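Local coordinates for PPC domain-containing protein (Pyrococcus horikoshii, PDB 2DT4) that is of unknown function but is a plant- and prokaryote-conserved (PPC) domain protein, from a family whose domain in plants occurs joined to DNA-binding AT-hook motifs, at the interface of chains A and B. Numbering follows the deposited sequence. Chains: chain A/B, Hypothetical protein PH0802.

Contacts 1 and 2 belong to one interface between two copies of the PPC protein, in a deposited assembly of three. Their C-alpha centres lie about 13 Å apart. No residue is common to both. On chain B the two are joined through the C-terminal loop, since B:Leu137 of contact 2 precedes B:Trp138 of contact 1. Contact 1 sets that tail against strand 5-16 and helix 22-33 of chain A. Contact 2 sets strands 38-46 and 114-123 of chain A against strands 69-82, 85-95 and 127-128 of chain B. Tail and sheet may therefore both contribute to a trimer.

Contact 1: the interface of chains A and B. Residues chain A 15, 17, 25; chain B 138-142.
A:Arg15 and A:Tyr25 of one PPC domain receive the C-terminal tail of the next subunit, B:Trp138 to B:Lys142. The tail is loop and runs past the end of strand 5-16. Its backbone supplies much of the bonding. B:Leu141 N gives a nearly straight hydrogen bond to A:Arg15 O, 3.0 Å long with 175° at the hydrogen. The side chain of A:Arg15 turns to the same tail. Its CG stands opposite the backbone N (chi1 179°), and a bend at chi3 swings the guanidinium side-on to the carbonyl of B:Trp138. A:Arg15 NE and A:Arg15 NH1 each donate a hydrogen bond to B:Trp138 O, both 2.9 Å, and the oxygen lies in the guanidinium plane. B:Glu140 CB rests over the centre of one guanidinium face. At the base of the arginine, A:Arg15 CB packs 4.0 Å from B:Trp138 CE3 of the indole. Nearby, water 1 links the backbone A:Arg15 N to B:Glu139 O. Cutting A:Arg15 back to an alanine removes the guanidinium, which would probably leave B:Trp138 O without both side-chain donors and B:Glu140 CB without the flat group it lies on. Further along, the hydroxyl A:Tyr25 OH donates to B:Leu141 O at 2.7 Å, tilted 34° from the carbonyl plane. The hydroxyl A:Tyr25 OH also lies near B:Leu141 CG, so the phenol meets both the backbone and the side chain of the leucine. The carboxylate side is looser. A:Arg15 NH2 and B:Glu140 OE2 form a long salt bridge of 4.0 Å, with the two planes well turned from each other. Water 2 fills in between A:Arg15 NH1 and B:Glu140 OE2. A:Pro17 crosses the glutamate at about a right angle. A:Pro17 CG is 3.7 Å from B:Glu140 CD, the carboxylate carbon. B:Glu139 and B:Lys142 lose little surface to chain A.

Contact 2: the interface of chains A and B. Residues chain A 43, 115; chain B 78, 89-91, 128, 137.
The contact lies on the strands of the PPC domain, where A:Glu115 of strand 114-123 reaches B:Arg128 of strand 127-128 and B:Asn78 of strand 69-82. Glutamate and arginine approach from opposite directions. The guanidinium meets the carboxylate end-on, with one nitrogen to each oxygen. B:Arg128 NH1 donates to A:Glu115 OE1 at 2.8 Å, and this pair is also a salt bridge. B:Arg128 NH2 donates to A:Glu115 OE2 at 2.9 Å. Both oxygens lie close to the guanidinium plane, but the two planes are turned 40° apart. The carboxylate is thus met obliquely: B:Arg128 NH2 comes on the syn side of A:Glu115 OE2 but tilted out of the carboxylate plane, while B:Arg128 NH1 comes from above the plane at A:Glu115 OE1. B:Asn78 ND2 is a second donor to A:Glu115 OE1, at 3.0 Å. It comes on the anti side, also out of plane, from the same face as B:Arg128 NH1. The other end of this amide positions the arginine. B:Asn78 OD1 accepts from B:Arg128 NH1 at 2.8 Å, in the carbonyl plane and on a lone pair. These bonds fix which way the amide is turned and restrict rotation of the guanidinium. Water 3 extends the network from B:Asn78 ND2 to the backbone A:Glu115 O. B:His89, on strand 85-95, presents a ring edge to the carboxylate, with B:His89 CD2 3.4 Å from A:Glu115 OE1. Beside the carboxylate network, A:Ile43 of strand 38-46 makes carbon contacts to two histidine rings. It lies over one face of the B:His91 ring, its CB offset toward the rim. With chi1 at 60°, CG1 stands between the backbone N and the carbonyl carbon and carries CD1 toward both histidines. A:Ile43 CD1 is 3.7 Å from B:His91 CD2 and 3.9 Å from B:His89 CD2.

Contact 1: the interface of chains A and B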
ATOM      1  N   ARG A  15      -9.442  14.058  -1.715  1.00  8.65           N
ATOM      2  CA  ARG A  15     -10.364  13.574  -0.721  1.00  8.92           C
ATOM      3  C   ARG A  15     -11.729  13.350  -1.317  1.00  9.33           C
ATOM      4  O   ARG A  15     -12.305  14.238  -1.936  1.00  8.75           O
ATOM      5  CB  ARG A  15     -10.493  14.546   0.444  1.00  9.91           C
ATOM      6  CG  ARG A  15     -11.465  14.034   1.460  1.00 11.20           C
ATOM      7  CD  ARG A  15     -11.320  14.654   2.806  1.00 15.92           C
ATOM      8  NE  ARG A  15     -11.748  16.035   2.803  1.00 16.40           N
ATOM      9  CZ  ARG A  15     -12.976  16.465   3.113  1.00 16.85           C
ATOM     10  NH1 ARG A  15     -13.246  17.775   3.127  1.00 14.68           N
ATOM     11  NH2 ARG A  15     -13.944  15.626   3.351  1.00 20.86           N
ATOM     12  N   PRO A  17     -15.653  12.977  -1.055  1.00 10.46           N
ATOM     13  CA  PRO A  17     -16.685  13.493  -0.153  1.00 11.86           C
ATOM     14  C   PRO A  17     -17.317  12.453   0.770  1.00 11.87           C
ATOM     15  O   PRO A  17     -17.561  11.313   0.376  1.00 10.87           O
ATOM     16  CB  PRO A  17     -17.722  14.066  -1.121  1.00 12.54           C
ATOM     17  CG  PRO A  17     -16.955  14.463  -2.275  1.00 11.40           C
ATOM     18  CD  PRO A  17     -15.917  13.362  -2.442  1.00 11.19           C
ATOM     19  N   TYR A  25     -17.454   6.075  -6.464  1.00  9.64           N
ATOM     20  CA  TYR A  25     -16.850   7.372  -6.722  1.00  9.21           C
ATOM     21  C   TYR A  25     -15.617   7.223  -7.610  1.00  8.85           C
ATOM     22  O   TYR A  25     -15.436   7.963  -8.551  1.00  9.48           O
ATOM     23  CB  TYR A  25     -16.461   8.065  -5.406  1.00  8.72           C
ATOM     24  CG  TYR A  25     -15.720   9.366  -5.577  1.00 10.16           C
ATOM     25  CD1 TYR A  25     -16.372  10.591  -5.489  1.00 11.34           C
ATOM     26  CD2 TYR A  25     -14.363   9.377  -5.849  1.00 10.49           C
ATOM     27  CE1 TYR A  25     -15.682  11.776  -5.644  1.00 10.28           C
ATOM     28  CE2 TYR A  25     -13.671  10.553  -6.008  1.00 11.98           C
ATOM     29  CZ  TYR A  25     -14.336  11.739  -5.904  1.00 12.56           C
ATOM     30  OH  TYR A  25     -13.637  12.901  -6.032  1.00 13.78           O
TER
ATOM     31  N   TRP B 138      -8.277  18.228   3.625  1.00 10.54           N
ATOM     32  CA  TRP B 138      -8.238  18.977   2.379  1.00  9.26           C
ATOM     33  C   TRP B 138      -9.660  19.323   1.929  1.00  9.59           C
ATOM     34  O   TRP B 138     -10.613  18.648   2.312  1.00  9.97           O
ATOM     35  CB  TRP B 138      -7.649  18.107   1.257  1.00  9.78           C
ATOM     36  CG  TRP B 138      -6.343  17.441   1.594  1.00  8.02           C
ATOM     37  CD1 TRP B 138      -5.361  17.901   2.388  1.00  9.41           C
ATOM     38  CD2 TRP B 138      -5.934  16.153   1.143  1.00  7.98           C
ATOM     39  NE1 TRP B 138      -4.343  16.982   2.464  1.00  8.54           N
ATOM     40  CE2 TRP B 138      -4.675  15.899   1.694  1.00  7.07           C
ATOM     41  CE3 TRP B 138      -6.501  15.198   0.300  1.00  9.61           C
ATOM     42  CZ2 TRP B 138      -3.973  14.715   1.444  1.00  9.08           C
ATOM     43  CZ3 TRP B 138      -5.830  14.011   0.083  1.00 10.72           C
ATOM     44  CH2 TRP B 138      -4.560  13.792   0.632  1.00  9.19           C
ATOM     45  N   GLU B 139      -9.744  20.260   0.995  1.00 10.39           N
ATOM     46  CA  GLU B 139     -11.049  20.565   0.376  1.00 11.38           C
ATOM     47  C   GLU B 139     -11.333  19.354  -0.495  1.00 11.64           C
ATOM     48  O   GLU B 139     -10.444  18.864  -1.200  1.00 11.72           O
ATOM     49  CB  GLU B 139     -10.963  21.852  -0.456  1.00 12.11           C
ATOM     50  CG  GLU B 139     -12.310  22.259  -1.012  1.00 15.19           C
ATOM     51  CD  GLU B 139     -12.245  23.491  -1.898  1.00 20.47           C
ATOM     52  OE1 GLU B 139     -13.229  23.711  -2.645  1.00 23.23           O
ATOM     53  OE2 GLU B 139     -11.205  24.188  -1.882  1.00 22.35           O
ATOM     54  N   GLU B 140     -12.543  18.825  -0.391  1.00 11.37           N
ATOM     55  CA  GLU B 140     -12.919  17.629  -1.127  1.00 11.16           C
ATOM     56  C   GLU B 140     -13.004  17.873  -2.619  1.00 11.57           C
ATOM     57  O   GLU B 140     -13.193  19.022  -3.089  1.00 12.79           O
ATOM     58  CB  GLU B 140     -14.260  17.127  -0.622  1.00 11.25           C
ATOM     59  CG  GLU B 140     -15.454  17.986  -1.043  1.00 12.38           C
ATOM     60  CD  GLU B 140     -16.723  17.618  -0.294  1.00 17.81           C
ATOM     61  OE1 GLU B 140     -17.812  17.992  -0.764  1.00 20.57           O
ATOM     62  OE2 GLU B 140     -16.637  16.959   0.753  1.00 23.65           O
ATOM     63  N   LEU B 141     -12.928  16.758  -3.356  1.00 11.04           N
ATOM     64  CA  LEU B 141     -13.071  16.784  -4.810  1.00 11.76           C
ATOM     65  C   LEU B 141     -14.502  16.315  -5.098  1.00 12.16           C
ATOM     66  O   LEU B 141     -14.826  15.135  -5.020  1.00 11.25           O
ATOM     67  CB  LEU B 141     -12.028  15.931  -5.530  1.00 11.99           C
ATOM     68  CG  LEU B 141     -12.163  15.828  -7.053  1.00 15.27           C
ATOM     69  CD1 LEU B 141     -12.020  17.200  -7.682  1.00 17.76           C
ATOM     70  CD2 LEU B 141     -11.135  14.905  -7.634  1.00 16.76           C
ATOM     71  N   LYS B 142     -15.382  17.272  -5.392  1.00 13.36           N
ATOM     72  CA  LYS B 142     -16.788  16.954  -5.613  1.00 15.30           C
ATOM     73  C   LYS B 142     -16.960  16.768  -7.111  1.00 14.97           C
ATOM     74  O   LYS B 142     -16.651  17.680  -7.878  1.00 17.05           O
ATOM     75  CB  LYS B 142     -17.655  18.117  -5.112  1.00 16.22           C
ATOM     76  CG  LYS B 142     -19.162  17.863  -5.263  1.00 18.62           C
ATOM     77  CD  LYS B 142     -19.710  17.125  -4.071  1.00 23.13           C
ATOM     78  CE  LYS B 142     -21.229  17.133  -4.020  1.00 24.53           C
ATOM     79  NZ  LYS B 142     -21.623  16.081  -3.029  1.00 26.12           N
TER
HETATM   80  O   HOH W   1      -9.476  16.730  -2.692  1.00 11.66           O
HETATM   81  O   HOH W   2     -16.095  18.576   3.384  1.00 29.70           O

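Contact 2: the interface of chains A and B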
ATOM      1  N   ILE A  43      -6.117   5.799   2.194  1.00  8.80           N
ATOM      2  CA  ILE A  43      -6.422   5.663   3.611  1.00  8.71           C
ATOM      3  C   ILE A  43      -7.651   6.490   3.948  1.00  9.25           C
ATOM      4  O   ILE A  43      -8.124   7.313   3.160  1.00  9.63           O
ATOM      5  CB  ILE A  43      -5.216   6.125   4.492  1.00  8.35           C
ATOM      6  CG1 ILE A  43      -4.847   7.593   4.242  1.00 10.98           C
ATOM      7  CG2 ILE A  43      -3.982   5.190   4.280  1.00  9.10           C
ATOM      8  CD1 ILE A  43      -3.758   8.136   5.175  1.00 12.24           C
ATOM      9  N   GLU A 115      -8.709   9.454   1.421  1.00  7.88           N
ATOM     10  CA  GLU A 115      -7.655  10.222   0.819  1.00  7.74           C
ATOM     11  C   GLU A 115      -7.006   9.243  -0.137  1.00  7.43           C
ATOM     12  O   GLU A 115      -6.311   8.293   0.276  1.00  7.52           O
ATOM     13  CB  GLU A 115      -6.687  10.770   1.870  1.00  8.42           C
ATOM     14  CG  GLU A 115      -7.383  11.793   2.765  1.00  8.27           C
ATOM     15  CD  GLU A 115      -6.597  12.231   3.983  1.00 10.11           C
ATOM     16  OE1 GLU A 115      -5.474  11.756   4.226  1.00  8.58           O
ATOM     17  OE2 GLU A 115      -7.128  13.062   4.756  1.00 11.52           O
TER
ATOM     18  N   ASN B  78       0.291  10.253   3.312  1.00  9.40           N
ATOM     19  CA  ASN B  78       0.571  11.415   2.494  1.00  8.26           C
ATOM     20  C   ASN B  78       1.193  12.528   3.325  1.00  8.43           C
ATOM     21  O   ASN B  78       1.152  12.511   4.556  1.00  8.85           O
ATOM     22  CB  ASN B  78      -0.727  11.875   1.790  1.00  8.39           C
ATOM     23  CG  ASN B  78      -1.854  12.123   2.751  1.00  7.74           C
ATOM     24  OD1 ASN B  78      -1.733  12.995   3.621  1.00  9.70           O
ATOM     25  ND2 ASN B  78      -2.939  11.326   2.649  1.00  8.50           N
ATOM     26  N   HIS B  89       0.471  12.312   7.398  1.00 10.46           N
ATOM     27  CA  HIS B  89      -0.698  11.548   7.834  1.00 10.27           C
ATOM     28  C   HIS B  89      -0.561  10.168   7.257  1.00 10.35           C
ATOM     29  O   HIS B  89      -0.496  10.012   6.043  1.00 11.11           O
ATOM     30  CB  HIS B  89      -1.997  12.198   7.392  1.00 11.08           C
ATOM     31  CG  HIS B  89      -3.218  11.548   7.950  1.00 15.29           C
ATOM     32  ND1 HIS B  89      -3.271  11.075   9.248  1.00 20.25           N
ATOM     33  CD2 HIS B  89      -4.417  11.250   7.388  1.00 17.05           C
ATOM     34  CE1 HIS B  89      -4.465  10.541   9.465  1.00 20.15           C
ATOM     35  NE2 HIS B  89      -5.177  10.647   8.359  1.00 19.15           N
ATOM     36  N   ALA B  90      -0.494   9.164   8.120  1.00  9.66           N
ATOM     37  CA  ALA B  90      -0.368   7.786   7.656  1.00  8.74           C
ATOM     38  C   ALA B  90      -1.115   6.788   8.513  1.00  8.47           C
ATOM     39  O   ALA B  90      -1.353   7.015   9.688  1.00  9.67           O
ATOM     40  CB  ALA B  90       1.084   7.380   7.581  1.00  9.48           C
ATOM     41  N   HIS B  91      -1.459   5.659   7.913  1.00  7.53           N
ATOM     42  CA  HIS B  91      -2.087   4.526   8.607  1.00  7.43           C
ATOM     43  C   HIS B  91      -1.162   3.341   8.461  1.00  7.26           C
ATOM     44  O   HIS B  91      -0.423   3.235   7.487  1.00  7.78           O
ATOM     45  CB  HIS B  91      -3.451   4.157   8.016  1.00  7.71           C
ATOM     46  CG  HIS B  91      -4.541   5.116   8.382  1.00 10.29           C
ATOM     47  ND1 HIS B  91      -5.748   4.700   8.895  1.00 18.72           N
ATOM     48  CD2 HIS B  91      -4.587   6.467   8.370  1.00 13.27           C
ATOM     49  CE1 HIS B  91      -6.519   5.750   9.114  1.00 14.71           C
ATOM     50  NE2 HIS B  91      -5.841   6.837   8.802  1.00 14.24           N
ATOM     51  N   ARG B 128      -4.471  20.918   4.604  1.00 10.73           N
ATOM     52  CA  ARG B 128      -5.315  20.437   5.688  1.00 10.63           C
ATOM     53  C   ARG B 128      -5.780  21.608   6.533  1.00 12.09           C
ATOM     54  O   ARG B 128      -4.963  22.366   7.059  1.00 12.79           O
ATOM     55  CB  ARG B 128      -4.592  19.463   6.588  1.00 11.36           C
ATOM     56  CG  ARG B 128      -4.253  18.145   5.962  1.00  9.90           C
ATOM     57  CD  ARG B 128      -3.709  17.121   6.937  1.00 11.46           C
ATOM     58  NE  ARG B 128      -3.421  15.875   6.226  1.00  9.24           N
ATOM     59  CZ  ARG B 128      -4.340  14.991   5.840  1.00 11.65           C
ATOM     60  NH1 ARG B 128      -3.955  13.931   5.133  1.00 11.21           N
ATOM     61  NH2 ARG B 128      -5.620  15.128   6.129  1.00 10.80           N
ATOM     62  N   LEU B 137      -8.595  18.453   7.281  1.00 11.11           N
ATOM     63  CA  LEU B 137      -8.739  17.820   5.952  1.00 11.17           C
ATOM     64  C   LEU B 137      -8.579  18.778   4.799  1.00 10.94           C
ATOM     65  O   LEU B 137      -8.737  19.985   4.942  1.00 11.45           O
ATOM     66  CB  LEU B 137     -10.166  17.253   5.858  1.00 10.80           C
ATOM     67  CG  LEU B 137     -10.582  16.240   6.942  1.00 11.43           C
ATOM     68  CD1 LEU B 137     -12.020  15.864   6.873  1.00 11.79           C
ATOM     69  CD2 LEU B 137      -9.691  15.007   6.903  1.00 12.64           C
TER
HETATM   70  O   HOH W   3      -3.468   9.202   0.765  1.00 11.56           O